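Long-range contact in ABC transporter, substrate binding protein (Mannopine) (Agrobacterium fabrum, PDB 5L9S), which probably serves as the periplasmic substrate-binding protein of an ABC transporter, delivering mannopine for uptake: residues Ser110-Asn118 with Gly221-Asp229. Sequence-based numbering, arbitrary orientation.
Sequences STLLAYKLN and GYKIGWSYD. With ACT (acetate ion), chain C.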
loop_
_atom_site.group_PDB
_atom_site.type_symbol
_atom_site.label_atom_id
_atom_site.label_comp_id
_atom_site.label_asym_id
_atom_site.label_seq_id
_atom_site.Cartn_x
_atom_site.Cartn_y
_atom_site.Cartn_z
ATOM N N SER A 110 -3.945 3.625 0.209
ATOM C CA SER A 110 -4.442 4.113 -1.058
ATOM C C SER A 110 -3.655 5.300 -1.600
ATOM O O SER A 110 -3.140 6.126 -0.846
ATOM C CB SER A 110 -5.922 4.470 -0.945
ATOM O OG SER A 110 -6.738 3.338 -0.691
ATOM N N THR A 111 -3.544 5.348 -2.922
ATOM C CA THR A 111 -2.970 6.446 -3.699
ATOM C C THR A 111 -4.144 6.743 -4.617
ATOM O O THR A 111 -4.608 5.868 -5.337
ATOM C CB THR A 111 -1.664 6.067 -4.447
ATOM O OG1 THR A 111 -0.712 5.512 -3.537
ATOM C CG2 THR A 111 -1.013 7.267 -5.093
ATOM N N LEU A 112 -4.719 7.918 -4.472
ATOM C CA LEU A 112 -5.916 8.248 -5.214
ATOM C C LEU A 112 -5.958 9.678 -5.711
ATOM O O LEU A 112 -5.056 10.472 -5.442
ATOM C CB LEU A 112 -7.178 7.956 -4.346
ATOM C CG LEU A 112 -7.182 8.234 -2.825
ATOM C CD1 LEU A 112 -6.839 9.693 -2.476
ATOM C CD2 LEU A 112 -8.500 7.897 -2.263
ATOM N N LEU A 113 -7.052 9.992 -6.402
ATOM C CA LEU A 113 -7.374 11.283 -6.939
ATOM C C LEU A 113 -7.956 12.104 -5.808
ATOM O O LEU A 113 -8.966 11.729 -5.217
ATOM C CB LEU A 113 -8.407 11.113 -8.075
ATOM C CG LEU A 113 -9.021 12.393 -8.663
ATOM C CD1 LEU A 113 -8.011 13.205 -9.368
ATOM C CD2 LEU A 113 -10.095 12.060 -9.607
ATOM N N ALA A 114 -7.291 13.199 -5.487
ATOM C CA ALA A 114 -7.711 14.148 -4.475
ATOM C C ALA A 114 -7.790 15.508 -5.179
ATOM O O ALA A 114 -7.076 15.754 -6.162
ATOM C CB ALA A 114 -6.707 14.187 -3.351
ATOM N N TYR A 115 -8.709 16.359 -4.715
ATOM C CA TYR A 115 -8.975 17.668 -5.299
ATOM C C TYR A 115 -9.373 18.722 -4.258
ATOM O O TYR A 115 -9.893 18.376 -3.189
ATOM C CB TYR A 115 -10.092 17.524 -6.366
ATOM C CG TYR A 115 -11.301 16.771 -5.857
ATOM C CD1 TYR A 115 -12.250 17.398 -5.057
ATOM C CD2 TYR A 115 -11.469 15.418 -6.129
ATOM C CE1 TYR A 115 -13.314 16.692 -4.510
ATOM C CE2 TYR A 115 -12.541 14.698 -5.592
ATOM C CZ TYR A 115 -13.476 15.348 -4.801
ATOM O OH TYR A 115 -14.540 14.664 -4.256
ATOM N N LYS A 116 -9.172 20.019 -4.593
ATOM C CA LYS A 116 -9.670 21.123 -3.752
ATOM C C LYS A 116 -11.134 21.304 -4.126
ATOM O O LYS A 116 -11.452 21.323 -5.316
ATOM C CB LYS A 116 -8.916 22.447 -4.001
ATOM C CG LYS A 116 -9.279 23.541 -2.997
ATOM C CD LYS A 116 -8.465 24.763 -3.168
ATOM C CE LYS A 116 -8.995 25.922 -2.352
ATOM N NZ LYS A 116 -8.172 27.152 -2.538
ATOM N N LEU A 117 -12.022 21.413 -3.134
ATOM C CA LEU A 117 -13.450 21.598 -3.394
ATOM C C LEU A 117 -13.708 22.953 -4.039
ATOM O O LEU A 117 -13.245 23.983 -3.535
ATOM C CB LEU A 117 -14.307 21.422 -2.126
ATOM C CG LEU A 117 -14.074 20.180 -1.253
ATOM C CD1 LEU A 117 -14.899 20.262 0.011
ATOM C CD2 LEU A 117 -14.422 18.911 -1.981
ATOM N N ASN A 118 -14.356 22.956 -5.201
ATOM C CA ASN A 118 -14.666 24.218 -5.854
ATOM C C ASN A 118 -16.072 24.638 -5.501
ATOM O O ASN A 118 -16.896 23.784 -5.156
ATOM C CB ASN A 118 -14.376 24.215 -7.355
ATOM C CG ASN A 118 -14.710 22.939 -8.050
ATOM O OD1 ASN A 118 -13.844 22.285 -8.648
ATOM N ND2 ASN A 118 -15.959 22.528 -7.932
ATOM N N GLY A 221 -8.582 21.099 8.409
ATOM C CA GLY A 221 -9.677 22.001 8.044
ATOM C C GLY A 221 -9.709 22.409 6.589
ATOM O O GLY A 221 -10.536 23.228 6.200
ATOM N N TYR A 222 -8.809 21.828 5.762
ATOM C CA TYR A 222 -8.776 22.140 4.341
ATOM C C TYR A 222 -9.944 21.533 3.563
ATOM O O TYR A 222 -10.438 20.449 3.866
ATOM C CB TYR A 222 -7.430 21.788 3.707
ATOM C CG TYR A 222 -6.311 22.680 4.192
ATOM C CD1 TYR A 222 -6.112 23.944 3.641
ATOM C CD2 TYR A 222 -5.455 22.266 5.212
ATOM C CE1 TYR A 222 -5.076 24.768 4.082
ATOM C CE2 TYR A 222 -4.407 23.072 5.649
ATOM C CZ TYR A 222 -4.223 24.326 5.085
ATOM O OH TYR A 222 -3.189 25.134 5.503
ATOM N N LYS A 223 -10.396 22.306 2.573
ATOM C CA LYS A 223 -11.475 22.028 1.644
ATOM C C LYS A 223 -10.972 21.033 0.568
ATOM O O LYS A 223 -10.816 21.383 -0.596
ATOM C CB LYS A 223 -11.972 23.365 1.046
ATOM C CG LYS A 223 -13.212 23.959 1.724
ATOM C CD LYS A 223 -13.017 24.314 3.197
ATOM C CE LYS A 223 -14.313 24.251 3.966
ATOM N NZ LYS A 223 -14.066 24.306 5.427
ATOM N N ILE A 224 -10.707 19.792 0.994
ATOM C CA ILE A 224 -10.221 18.706 0.168
ATOM C C ILE A 224 -11.221 17.559 0.128
ATOM O O ILE A 224 -11.864 17.238 1.130
ATOM C CB ILE A 224 -8.796 18.220 0.639
ATOM C CG1 ILE A 224 -8.136 17.256 -0.401
ATOM C CG2 ILE A 224 -8.795 17.633 2.060
ATOM C CD1 ILE A 224 -6.716 16.917 -0.198
ATOM N N GLY A 225 -11.301 16.944 -1.038
ATOM C CA GLY A 225 -12.089 15.757 -1.285
ATOM C C GLY A 225 -11.245 14.726 -2.007
ATOM O O GLY A 225 -10.134 15.016 -2.441
ATOM N N TRP A 226 -11.764 13.521 -2.151
ATOM C CA TRP A 226 -11.069 12.485 -2.892
ATOM C C TRP A 226 -12.048 11.511 -3.473
ATOM O O TRP A 226 -13.217 11.485 -3.061
ATOM C CB TRP A 226 -9.975 11.777 -2.062
ATOM C CG TRP A 226 -10.444 11.247 -0.744
ATOM C CD1 TRP A 226 -11.048 10.051 -0.500
ATOM C CD2 TRP A 226 -10.328 11.904 0.523
ATOM N NE1 TRP A 226 -11.331 9.927 0.844
ATOM C CE2 TRP A 226 -10.893 11.047 1.494
ATOM C CE3 TRP A 226 -9.819 13.145 0.932
ATOM C CZ2 TRP A 226 -10.929 11.377 2.845
ATOM C CZ3 TRP A 226 -9.887 13.484 2.270
ATOM C CH2 TRP A 226 -10.433 12.606 3.208
ATOM N N SER A 227 -11.579 10.724 -4.459
ATOM C CA SER A 227 -12.395 9.700 -5.095
ATOM C C SER A 227 -11.722 8.314 -5.037
ATOM O O SER A 227 -10.516 8.215 -5.261
ATOM C CB SER A 227 -12.704 10.114 -6.529
ATOM O OG SER A 227 -13.318 9.024 -7.185
ATOM N N TYR A 228 -12.504 7.251 -4.762
ATOM C CA TYR A 228 -11.988 5.864 -4.733
ATOM C C TYR A 228 -12.022 5.195 -6.091
ATOM O O TYR A 228 -11.561 4.069 -6.198
ATOM C CB TYR A 228 -12.696 4.979 -3.679
ATOM C CG TYR A 228 -12.622 5.539 -2.279
ATOM C CD1 TYR A 228 -11.399 5.704 -1.633
ATOM C CD2 TYR A 228 -13.773 5.914 -1.602
ATOM C CE1 TYR A 228 -11.325 6.281 -0.367
ATOM C CE2 TYR A 228 -13.710 6.491 -0.342
ATOM C CZ TYR A 228 -12.486 6.668 0.275
ATOM O OH TYR A 228 -12.447 7.239 1.521
ATOM N N ASP A 229 -12.542 5.875 -7.122
ATOM C CA ASP A 229 -12.618 5.362 -8.482
ATOM C C ASP A 229 -11.193 5.324 -9.063
ATOM O O ASP A 229 -10.522 6.374 -9.172
ATOM C CB ASP A 229 -13.545 6.237 -9.334
ATOM C CG ASP A 229 -14.007 5.581 -10.611
ATOM O OD1 ASP A 229 -13.291 5.709 -11.632
ATOM O OD2 ASP A 229 -15.131 5.019 -10.615
HETATM C C ACT C . -16.964 16.192 -2.356
HETATM O O ACT C . -16.024 15.788 -1.593
HETATM O OXT ACT C . -16.907 16.271 -3.623
HETATM C CH3 ACT C . -18.304 16.625 -1.690
HETATM O O HOH W 1 -8.714 7.393 -7.106
#
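The ring of Y115 lies over the backbone of G225, its partner in an antiparallel hydrogen-bonded pair: G225 C sits 3.6 Å above the ring plane, offset toward the rim. With chi1 at 50°, Y115 CG stands between its backbone N and carbonyl carbon, which swings the ring across the opposite strand. G225, with no side chain, lets CE1 of Y115 come within 3.6 Å of its CA. Y115 OH donates to OXT of an acetate, probably from crystallisation, at 2.9 Å. Two bonds hold the pair: G225 N reaches Y115 O at 2.9 Å, nearly straight (170°), whereas Y115 N meets G225 O from above the carbonyl plane. Non-hydrogen-bonded pairs A114-W226 and K116-I224 alternate with it. Just past the strand ends, L117 N donates to K223 O (2.8 Å). One water accepts from L113 N and donates to S227 O and D229 O. L112 CD2 packs 3.8 Å from W226 CD1 and 3.7 Å from Y228 CD1; W226 NE1 donates to Y228 OH (3.0 Å), in the indole plane. F199 of helix 192-200 touches K116 and I224, helix 211-219 packs on W226, and strand 103-116 runs antiparallel between 206-210 and 224-240 in the mixed sheet of this bacterial solute-binding protein.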